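Local structure of probable Zn binding protein (Lactobacillus acidophilus, 3Q69) at residues Q13-R18 with R96-I101; L33-S38 with W54-T59; F60-S65 with K75-P80. The protein is of unknown function but, as a Muc B2-like domain of a putative mucus-binding protein, probably contributes to attachment to mucus. All blocks are in the same frame, centred on the assembly; numbering follows the deposited sequence.

Contact 1: Q13-R18 with R96-I101; sequences QTIHYR and REETVI
Arg96 O takes Thr14 N at 2.9 Å, from above its carbonyl plane, and a proton from a water that also meets Thr14 OG1. From there the parallel strands stay in step: Thr14 O receives Glu98 N, Glu98 O receives His16 N at 2.8 Å, His16 O receives Val100 N and Val100 O receives Arg18 N. On the face carrying Thr14, His16 and Thr99, Glu97 has CG anti to its backbone N (chi1 170°) and runs on extended, and its OE2 meets His16 NE2 at 2.6 Å. That oxygen lies nearly in the imidazole plane and uses its anti lone pair, while ring and carboxylate are twisted 38° apart. Asp28 binds His16 ND1, so two acids hold the ring's rotation and would tend to favour a protonated imidazole. On the face of Ile15, Tyr17 and Val100, Ile15 and Glu98 lie side by side, CD1 to CG 3.5 Å, and Val100 CG2 touches both Ile15 CG2 and Tyr17 CE1. First and last strands lie parallel and adjacent, as in the beta-grasp fold of the ubiquitin clan. Strand 27-42 flanks 13-18, while Leu63 and Val78 of the small sheet pack against Ile15.

Contact 2: L33-S38 with W54-T59; sequences LIFTQS and WSLTQT
The small antiparallel sheet of the Muc B2-like domain packs on the main mixed sheet here, through Phe35, Gln37 and Leu33 on one side and Gln58, Trp54 and Leu56 on the other. The two strands run nearly antiparallel, with axes 8.2 Å apart, and side chains fill the space between them. Gln58 and Phe35 reach toward each other tip to tip: NE2 stands 3.3 Å above the ring plane, over its centre, with the amide steeply inclined to the ring at 72°. The same NE2 donates to Ile34 O at 2.9 Å; that oxygen lies close to the Gln58 amide plane, while NE2 stands well above the carbonyl plane. Leu56 adds its O at the edge of the Phe35 ring, and its CD2 packs on Phe35 CD1 at 3.9 Å. At the other end Gln37 lies over the indole of Trp54. Its CB makes a CH-pi contact 3.7 Å from the centroid of the six-membered ring, almost on the normal. With CG anti to the backbone N (chi1 167°) and the chain extended, its amide continues across the indole, stacked within 16°. Arg7 holds Gln37 OE1, and Ser87 weakly holds NE2. Leu33 CD1 meets Gln58 CB at 4.0 Å. Each glutamine thus pairs polar bonds with an aromatic face, Gln58 through NE2 alone and Gln37 through its flat-lying amide, so mixed polar and aromatic packing joins the sheets.

Contact 3: F60-S65 with K75-P80; sequences FEALPS and KPMVGP
Ala62 CB sits in the angle between two bumps of segment 75-80, touching the selenium of Met77 at 3.6 Å and Pro80 CD at 4.1 Å. Met77, a selenomethionine, has CG anti to its backbone N (chi1 180°); its CG lies 3.7 Å from Leu63 O, and SE and CE close on the methyl of Ala62. Pro80 follows a cis peptide bond and turns its CA to Phe60 O at 3.4 Å. Just before it, Gly79 has a positive phi, a backbone shape that suits a residue without CB, close to the carbonyls of Phe60 and Glu61. The pair Leu63 and Val78 is a hydrogen-bonded antiparallel one of the small two-stranded sheet, with Leu63 N to Val78 O at 2.7 Å and Val78 N to Leu63 O at 3.0 Å. Their side chains stand on the same face and press on Ile15 of the main sheet, while Pro64 and Met77 form a non-hydrogen-bonded pair on the other face. Beyond the strands Ser65 grips the backbone at Lys75 and Pro76. Its N donates to Pro76 O from above the carbonyl plane, and its OG, beside its own backbone N at chi1 -70°, donates to Lys75 O at a short 2.5 Å, nearly in line with that C=O bond. Val100 of strand 96-104 touches this serine.

Contacts 1 and 3 bind neighbouring strands by backbone hydrogen bonds, parallel within the main sheet and antiparallel within the small one, whereas contact 2 joins the two sheets through side chains. Contact 2 is a surface contact; contacts 1 and 3 are partly buried and lie together, centres about 10 Å apart, on the same side of the chain's centre. There Tyr17 OH reaches Leu63 CD2 at 3.3 Å, and Phe60 packs against Gln13 and Arg96. Strand 55-64 serves both contact 2 and contact 3, and Leu33 meets Phe60 where they adjoin. Contacts 1 and 2 do not touch, but their strands 2-19 and 27-42 are sheet neighbours.

Contact 1: Q13-R18 with R96-I101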
loop_
_atom_site.group_PDB
_atom_site.type_symbol
_atom_site.label_atom_id
_atom_site.label_comp_id
_atom_site.label_asym_id
_atom_site.label_seq_id
_atom_site.Cartn_x
_atom_site.Cartn_y
_atom_site.Cartn_z
ATOM N N GLN A 13 -1.713 -2.873 -1.796
ATOM C CA GLN A 13 -3.159 -2.824 -1.669
ATOM C C GLN A 13 -3.731 -4.024 -2.414
ATOM O O GLN A 13 -3.490 -4.187 -3.604
ATOM C CB GLN A 13 -3.704 -1.536 -2.283
ATOM C CG GLN A 13 -5.218 -1.435 -2.216
ATOM C CD GLN A 13 -5.763 -0.291 -3.024
ATOM O OE1 GLN A 13 -5.570 -0.218 -4.237
ATOM N NE2 GLN A 13 -6.451 0.613 -2.362
ATOM N N THR A 14 -4.469 -4.868 -1.702
ATOM C CA THR A 14 -5.079 -6.054 -2.295
ATOM C C THR A 14 -6.592 -5.968 -2.205
ATOM O O THR A 14 -7.160 -5.969 -1.122
ATOM C CB THR A 14 -4.617 -7.343 -1.593
ATOM O OG1 THR A 14 -3.201 -7.480 -1.727
ATOM C CG2 THR A 14 -5.296 -8.550 -2.201
ATOM N N ILE A 15 -7.233 -5.900 -3.364
ATOM C CA ILE A 15 -8.682 -5.817 -3.458
ATOM C C ILE A 15 -9.291 -7.132 -3.954
ATOM O O ILE A 15 -8.966 -7.605 -5.044
ATOM C CB ILE A 15 -9.103 -4.684 -4.417
ATOM C CG1 ILE A 15 -8.484 -3.365 -3.970
ATOM C CG2 ILE A 15 -10.624 -4.558 -4.442
ATOM C CD1 ILE A 15 -8.953 -2.904 -2.626
ATOM N N HIS A 16 -10.182 -7.706 -3.150
ATOM C CA HIS A 16 -10.839 -8.961 -3.493
ATOM C C HIS A 16 -12.215 -8.665 -4.074
ATOM O O HIS A 16 -12.886 -7.702 -3.666
ATOM C CB HIS A 16 -10.984 -9.846 -2.252
ATOM C CG HIS A 16 -9.677 -10.299 -1.675
ATOM N ND1 HIS A 16 -8.791 -11.088 -2.369
ATOM C CD2 HIS A 16 -9.120 -10.075 -0.460
ATOM C CE1 HIS A 16 -7.735 -11.337 -1.603
ATOM N NE2 HIS A 16 -7.913 -10.734 -0.446
ATOM N N TYR A 17 -12.630 -9.490 -5.031
ATOM C CA TYR A 17 -13.928 -9.328 -5.667
ATOM C C TYR A 17 -14.676 -10.651 -5.558
ATOM O O TYR A 17 -14.275 -11.646 -6.141
ATOM C CB TYR A 17 -13.747 -8.927 -7.131
ATOM C CG TYR A 17 -13.005 -7.620 -7.301
ATOM C CD1 TYR A 17 -13.621 -6.411 -7.023
ATOM C CD2 TYR A 17 -11.669 -7.597 -7.698
ATOM C CE1 TYR A 17 -12.930 -5.213 -7.131
ATOM C CE2 TYR A 17 -10.965 -6.399 -7.811
ATOM C CZ TYR A 17 -11.608 -5.212 -7.525
ATOM O OH TYR A 17 -10.942 -4.015 -7.632
ATOM N N ARG A 18 -15.755 -10.651 -4.786
ATOM C CA ARG A 18 -16.557 -11.847 -4.581
ATOM C C ARG A 18 -18.056 -11.571 -4.657
ATOM O O ARG A 18 -18.505 -10.418 -4.574
ATOM C CB ARG A 18 -16.225 -12.458 -3.221
ATOM C CG ARG A 18 -14.806 -12.980 -3.117
ATOM C CD ARG A 18 -14.594 -13.735 -1.824
ATOM N NE ARG A 18 -13.407 -14.575 -1.869
ATOM C CZ ARG A 18 -13.081 -15.457 -0.928
ATOM N NH1 ARG A 18 -13.857 -15.611 0.141
ATOM N NH2 ARG A 18 -11.984 -16.196 -1.064
ATOM N N ARG A 96 -2.918 -2.667 2.746
ATOM C CA ARG A 96 -4.365 -2.524 2.750
ATOM C C ARG A 96 -4.944 -3.756 2.068
ATOM O O ARG A 96 -4.316 -4.350 1.171
ATOM C CB ARG A 96 -4.811 -1.292 1.952
ATOM C CG ARG A 96 -3.799 -0.139 1.860
ATOM C CD ARG A 96 -3.401 0.385 3.208
ATOM N NE ARG A 96 -3.793 1.771 3.410
ATOM C CZ ARG A 96 -3.254 2.555 4.339
ATOM N NH1 ARG A 96 -2.301 2.081 5.131
ATOM N NH2 ARG A 96 -3.677 3.805 4.497
ATOM N N GLU A 97 -6.149 -4.123 2.488
ATOM C CA GLU A 97 -6.836 -5.270 1.929
ATOM C C GLU A 97 -8.324 -5.204 2.222
ATOM O O GLU A 97 -8.735 -5.029 3.363
ATOM C CB GLU A 97 -6.245 -6.580 2.489
ATOM C CG GLU A 97 -7.063 -7.839 2.143
ATOM C CD GLU A 97 -6.346 -9.146 2.472
ATOM O OE1 GLU A 97 -5.639 -9.213 3.500
ATOM O OE2 GLU A 97 -6.508 -10.120 1.707
ATOM N N GLU A 98 -9.139 -5.304 1.182
ATOM C CA GLU A 98 -10.572 -5.321 1.389
ATOM C C GLU A 98 -11.284 -6.119 0.306
ATOM O O GLU A 98 -10.698 -6.508 -0.713
ATOM C CB GLU A 98 -11.137 -3.890 1.498
ATOM C CG GLU A 98 -10.783 -2.885 0.390
ATOM C CD GLU A 98 -11.437 -1.517 0.626
ATOM O OE1 GLU A 98 -12.695 -1.415 0.634
ATOM O OE2 GLU A 98 -10.690 -0.532 0.811
ATOM N N THR A 99 -12.556 -6.389 0.539
ATOM C CA THR A 99 -13.327 -7.140 -0.419
ATOM C C THR A 99 -14.530 -6.338 -0.873
ATOM O O THR A 99 -15.184 -5.672 -0.077
ATOM C CB THR A 99 -13.810 -8.458 0.206
ATOM O OG1 THR A 99 -12.689 -9.179 0.740
ATOM C CG2 THR A 99 -14.520 -9.313 -0.829
ATOM N N VAL A 100 -14.803 -6.413 -2.168
ATOM C CA VAL A 100 -15.945 -5.756 -2.759
ATOM C C VAL A 100 -16.944 -6.882 -2.998
ATOM O O VAL A 100 -16.596 -7.892 -3.612
ATOM C CB VAL A 100 -15.561 -5.090 -4.093
ATOM C CG1 VAL A 100 -16.777 -4.365 -4.695
ATOM C CG2 VAL A 100 -14.419 -4.092 -3.856
ATOM N N ILE A 101 -18.181 -6.710 -2.535
ATOM C CA ILE A 101 -19.200 -7.749 -2.696
ATOM C C ILE A 101 -20.258 -7.401 -3.751
ATOM O O ILE A 101 -20.789 -6.287 -3.788
ATOM C CB ILE A 101 -19.891 -8.032 -1.334
ATOM C CG1 ILE A 101 -18.868 -8.615 -0.360
ATOM C CG2 ILE A 101 -21.072 -8.977 -1.505
ATOM C CD1 ILE A 101 -18.271 -9.947 -0.825
HETATM O O HOH W 1 -2.070 -6.054 0.108
#

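Contact 2: L33-S38 with W54-T59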
loop_
_atom_site.group_PDB
_atom_site.type_symbol
_atom_site.label_atom_id
_atom_site.label_comp_id
_atom_site.label_asym_id
_atom_site.label_seq_id
_atom_site.Cartn_x
_atom_site.Cartn_y
_atom_site.Cartn_z
ATOM N N LEU A 33 3.248 0.314 -3.389
ATOM C CA LEU A 33 3.856 1.630 -3.247
ATOM C C LEU A 33 5.194 1.369 -2.564
ATOM O O LEU A 33 5.266 0.752 -1.492
ATOM C CB LEU A 33 2.964 2.543 -2.395
ATOM C CG LEU A 33 1.632 2.932 -3.044
ATOM C CD1 LEU A 33 0.818 3.799 -2.132
ATOM C CD2 LEU A 33 1.904 3.604 -4.357
ATOM N N ILE A 34 6.262 1.827 -3.201
ATOM C CA ILE A 34 7.605 1.612 -2.683
ATOM C C ILE A 34 8.183 2.914 -2.116
ATOM O O ILE A 34 8.263 3.927 -2.798
ATOM C CB ILE A 34 8.489 1.054 -3.803
ATOM C CG1 ILE A 34 7.757 -0.139 -4.426
ATOM C CG2 ILE A 34 9.869 0.633 -3.258
ATOM C CD1 ILE A 34 8.437 -0.754 -5.666
ATOM N N PHE A 35 8.581 2.856 -0.851
ATOM C CA PHE A 35 9.134 3.995 -0.127
ATOM C C PHE A 35 10.595 3.724 0.233
ATOM O O PHE A 35 10.918 2.713 0.874
ATOM C CB PHE A 35 8.364 4.208 1.173
ATOM C CG PHE A 35 6.907 4.484 0.992
ATOM C CD1 PHE A 35 6.404 5.771 1.164
ATOM C CD2 PHE A 35 6.032 3.463 0.654
ATOM C CE1 PHE A 35 5.028 6.043 1.005
ATOM C CE2 PHE A 35 4.664 3.711 0.490
ATOM C CZ PHE A 35 4.163 5.001 0.666
ATOM N N THR A 36 11.481 4.626 -0.164
ATOM C CA THR A 36 12.890 4.438 0.118
ATOM C C THR A 36 13.501 5.678 0.737
ATOM O O THR A 36 13.458 6.754 0.155
ATOM C CB THR A 36 13.699 4.087 -1.163
ATOM O OG1 THR A 36 13.291 2.807 -1.648
ATOM C CG2 THR A 36 15.213 4.006 -0.851
ATOM N N GLN A 37 14.056 5.522 1.933
ATOM C CA GLN A 37 14.719 6.620 2.621
ATOM C C GLN A 37 16.225 6.445 2.535
ATOM O O GLN A 37 16.743 5.318 2.653
ATOM C CB GLN A 37 14.300 6.659 4.084
ATOM C CG GLN A 37 15.144 7.560 4.950
ATOM C CD GLN A 37 14.658 7.641 6.387
ATOM O OE1 GLN A 37 14.014 6.725 6.891
ATOM N NE2 GLN A 37 15.010 8.716 7.066
ATOM N N SER A 38 16.922 7.556 2.299
ATOM C CA SER A 38 18.376 7.560 2.226
ATOM C C SER A 38 18.959 8.045 3.550
ATOM O O SER A 38 18.341 8.805 4.283
ATOM C CB SER A 38 18.871 8.475 1.110
ATOM O OG SER A 38 18.561 7.927 -0.157
ATOM N N TRP A 54 12.123 12.755 8.402
ATOM C CA TRP A 54 11.849 12.314 7.034
ATOM C C TRP A 54 10.447 11.740 7.005
ATOM O O TRP A 54 10.017 11.064 7.925
ATOM C CB TRP A 54 12.816 11.213 6.571
ATOM C CG TRP A 54 12.532 10.715 5.164
ATOM C CD1 TRP A 54 12.946 11.287 3.985
ATOM C CD2 TRP A 54 11.783 9.544 4.796
ATOM N NE1 TRP A 54 12.504 10.544 2.914
ATOM C CE2 TRP A 54 11.792 9.473 3.379
ATOM C CE3 TRP A 54 11.111 8.551 5.519
ATOM C CZ2 TRP A 54 11.156 8.443 2.676
ATOM C CZ3 TRP A 54 10.479 7.526 4.817
ATOM C CH2 TRP A 54 10.507 7.485 3.404
ATOM N N SER A 55 9.752 11.979 5.908
ATOM C CA SER A 55 8.384 11.509 5.742
ATOM C C SER A 55 8.031 11.544 4.254
ATOM O O SER A 55 8.448 12.441 3.540
ATOM C CB SER A 55 7.407 12.394 6.525
ATOM O OG SER A 55 6.129 11.786 6.541
ATOM N N LEU A 56 7.260 10.565 3.799
ATOM C CA LEU A 56 6.891 10.479 2.403
ATOM C C LEU A 56 5.507 9.875 2.284
ATOM O O LEU A 56 5.165 8.876 2.921
ATOM C CB LEU A 56 7.912 9.622 1.646
ATOM C CG LEU A 56 7.725 9.416 0.132
ATOM C CD1 LEU A 56 7.868 10.742 -0.575
ATOM C CD2 LEU A 56 8.798 8.392 -0.401
ATOM N N THR A 57 4.711 10.503 1.438
ATOM C CA THR A 57 3.354 10.088 1.222
ATOM C C THR A 57 3.125 9.772 -0.238
ATOM O O THR A 57 3.645 10.459 -1.125
ATOM C CB THR A 57 2.364 11.208 1.659
ATOM O OG1 THR A 57 2.485 11.410 3.072
ATOM C CG2 THR A 57 0.904 10.798 1.361
ATOM N N GLN A 58 2.353 8.720 -0.490
ATOM C CA GLN A 58 2.028 8.325 -1.861
ATOM C C GLN A 58 0.564 7.864 -1.810
ATOM O O GLN A 58 0.021 7.564 -0.738
ATOM C CB GLN A 58 2.951 7.178 -2.341
ATOM C CG GLN A 58 4.411 7.537 -2.366
ATOM C CD GLN A 58 5.292 6.530 -3.076
ATOM O OE1 GLN A 58 5.283 6.422 -4.307
ATOM N NE2 GLN A 58 6.069 5.780 -2.295
ATOM N N THR A 59 -0.052 7.757 -2.974
ATOM C CA THR A 59 -1.447 7.373 -3.026
ATOM C C THR A 59 -1.769 6.192 -3.904
ATOM O O THR A 59 -1.290 6.090 -5.030
ATOM C CB THR A 59 -2.329 8.551 -3.525
ATOM O OG1 THR A 59 -2.235 9.640 -2.599
ATOM C CG2 THR A 59 -3.783 8.106 -3.663
#

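Contact 3: F60-S65 with K75-P80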
loop_
_atom_site.group_PDB
_atom_site.type_symbol
_atom_site.label_atom_id
_atom_site.label_comp_id
_atom_site.label_asym_id
_atom_site.label_seq_id
_atom_site.Cartn_x
_atom_site.Cartn_y
_atom_site.Cartn_z
ATOM N N PHE A 60 -2.593 5.306 -3.366
ATOM C CA PHE A 60 -3.098 4.157 -4.097
ATOM C C PHE A 60 -4.275 4.816 -4.824
ATOM O O PHE A 60 -5.293 5.114 -4.195
ATOM C CB PHE A 60 -3.657 3.122 -3.129
ATOM C CG PHE A 60 -2.618 2.243 -2.487
ATOM C CD1 PHE A 60 -1.791 1.419 -3.257
ATOM C CD2 PHE A 60 -2.551 2.147 -1.099
ATOM C CE1 PHE A 60 -0.910 0.502 -2.641
ATOM C CE2 PHE A 60 -1.685 1.245 -0.480
ATOM C CZ PHE A 60 -0.865 0.416 -1.259
ATOM N N GLU A 61 -4.138 5.076 -6.120
ATOM C CA GLU A 61 -5.208 5.735 -6.878
ATOM C C GLU A 61 -6.579 5.058 -6.788
ATOM O O GLU A 61 -6.685 3.863 -6.484
ATOM C CB GLU A 61 -4.812 5.847 -8.356
ATOM C CG GLU A 61 -3.453 6.526 -8.603
ATOM C CD GLU A 61 -3.400 7.953 -8.065
ATOM O OE1 GLU A 61 -4.327 8.745 -8.368
ATOM O OE2 GLU A 61 -2.429 8.280 -7.345
ATOM N N ALA A 62 -7.619 5.838 -7.080
ATOM C CA ALA A 62 -8.989 5.339 -7.060
ATOM C C ALA A 62 -9.059 4.139 -7.997
ATOM O O ALA A 62 -8.508 4.173 -9.094
ATOM C CB ALA A 62 -9.950 6.422 -7.515
ATOM N N LEU A 63 -9.737 3.085 -7.557
ATOM C CA LEU A 63 -9.851 1.858 -8.334
ATOM C C LEU A 63 -11.320 1.516 -8.573
ATOM O O LEU A 63 -11.987 0.935 -7.710
ATOM C CB LEU A 63 -9.175 0.708 -7.580
ATOM C CG LEU A 63 -9.054 -0.616 -8.332
ATOM C CD1 LEU A 63 -8.028 -0.455 -9.452
ATOM C CD2 LEU A 63 -8.636 -1.718 -7.367
ATOM N N PRO A 64 -11.858 1.897 -9.739
ATOM C CA PRO A 64 -13.260 1.603 -10.045
ATOM C C PRO A 64 -13.486 0.089 -10.036
ATOM O O PRO A 64 -12.714 -0.668 -10.615
ATOM C CB PRO A 64 -13.441 2.204 -11.437
ATOM C CG PRO A 64 -12.458 3.308 -11.475
ATOM C CD PRO A 64 -11.243 2.674 -10.824
ATOM N N SER A 65 -14.548 -0.352 -9.379
ATOM C CA SER A 65 -14.843 -1.783 -9.314
ATOM C C SER A 65 -15.356 -2.315 -10.657
ATOM O O SER A 65 -16.101 -1.628 -11.370
ATOM C CB SER A 65 -15.890 -2.042 -8.237
ATOM O OG SER A 65 -15.360 -1.827 -6.946
ATOM N N LYS A 75 -19.226 -1.561 -3.231
ATOM C CA LYS A 75 -18.284 -0.442 -3.310
ATOM C C LYS A 75 -17.926 -0.227 -4.788
ATOM O O LYS A 75 -16.960 -0.800 -5.299
ATOM C CB LYS A 75 -17.007 -0.737 -2.509
ATOM C CG LYS A 75 -17.222 -1.090 -1.074
ATOM C CD LYS A 75 -15.874 -1.391 -0.394
ATOM C CE LYS A 75 -16.055 -2.171 0.905
ATOM N NZ LYS A 75 -16.921 -1.432 1.860
ATOM N N PRO A 76 -18.701 0.619 -5.490
ATOM C CA PRO A 76 -18.467 0.904 -6.909
ATOM C C PRO A 76 -17.038 1.350 -7.213
ATOM O O PRO A 76 -16.551 1.194 -8.331
ATOM C CB PRO A 76 -19.501 1.990 -7.215
ATOM C CG PRO A 76 -19.637 2.695 -5.898
ATOM C CD PRO A 76 -19.693 1.556 -4.929
HETATM N N MSE A 77 -16.368 1.915 -6.217
HETATM C CA MSE A 77 -15.002 2.363 -6.390
HETATM C C MSE A 77 -14.244 2.401 -5.061
HETATM O O MSE A 77 -14.746 2.869 -4.038
HETATM C CB MSE A 77 -14.977 3.750 -7.018
HETATM C CG MSE A 77 -13.579 4.277 -7.213
HETATM SE SE MSE A 77 -13.563 6.139 -7.781
HETATM C CE MSE A 77 -13.409 6.964 -6.041
ATOM N N VAL A 78 -13.008 1.927 -5.096
ATOM C CA VAL A 78 -12.162 1.903 -3.917
ATOM C C VAL A 78 -11.101 2.993 -3.967
ATOM O O VAL A 78 -10.650 3.373 -5.041
ATOM C CB VAL A 78 -11.476 0.526 -3.780
ATOM C CG1 VAL A 78 -10.415 0.568 -2.685
ATOM C CG2 VAL A 78 -12.538 -0.529 -3.475
ATOM N N GLY A 79 -10.700 3.486 -2.799
ATOM C CA GLY A 79 -9.691 4.531 -2.740
ATOM C C GLY A 79 -10.266 5.845 -3.208
ATOM O O GLY A 79 -11.481 5.940 -3.355
ATOM N N PRO A 80 -9.443 6.883 -3.433
ATOM C CA PRO A 80 -7.983 6.888 -3.274
ATOM C C PRO A 80 -7.582 6.675 -1.808
ATOM O O PRO A 80 -8.369 6.946 -0.881
ATOM C CB PRO A 80 -7.582 8.274 -3.780
ATOM C CG PRO A 80 -8.772 9.109 -3.453
ATOM C CD PRO A 80 -9.927 8.210 -3.855
#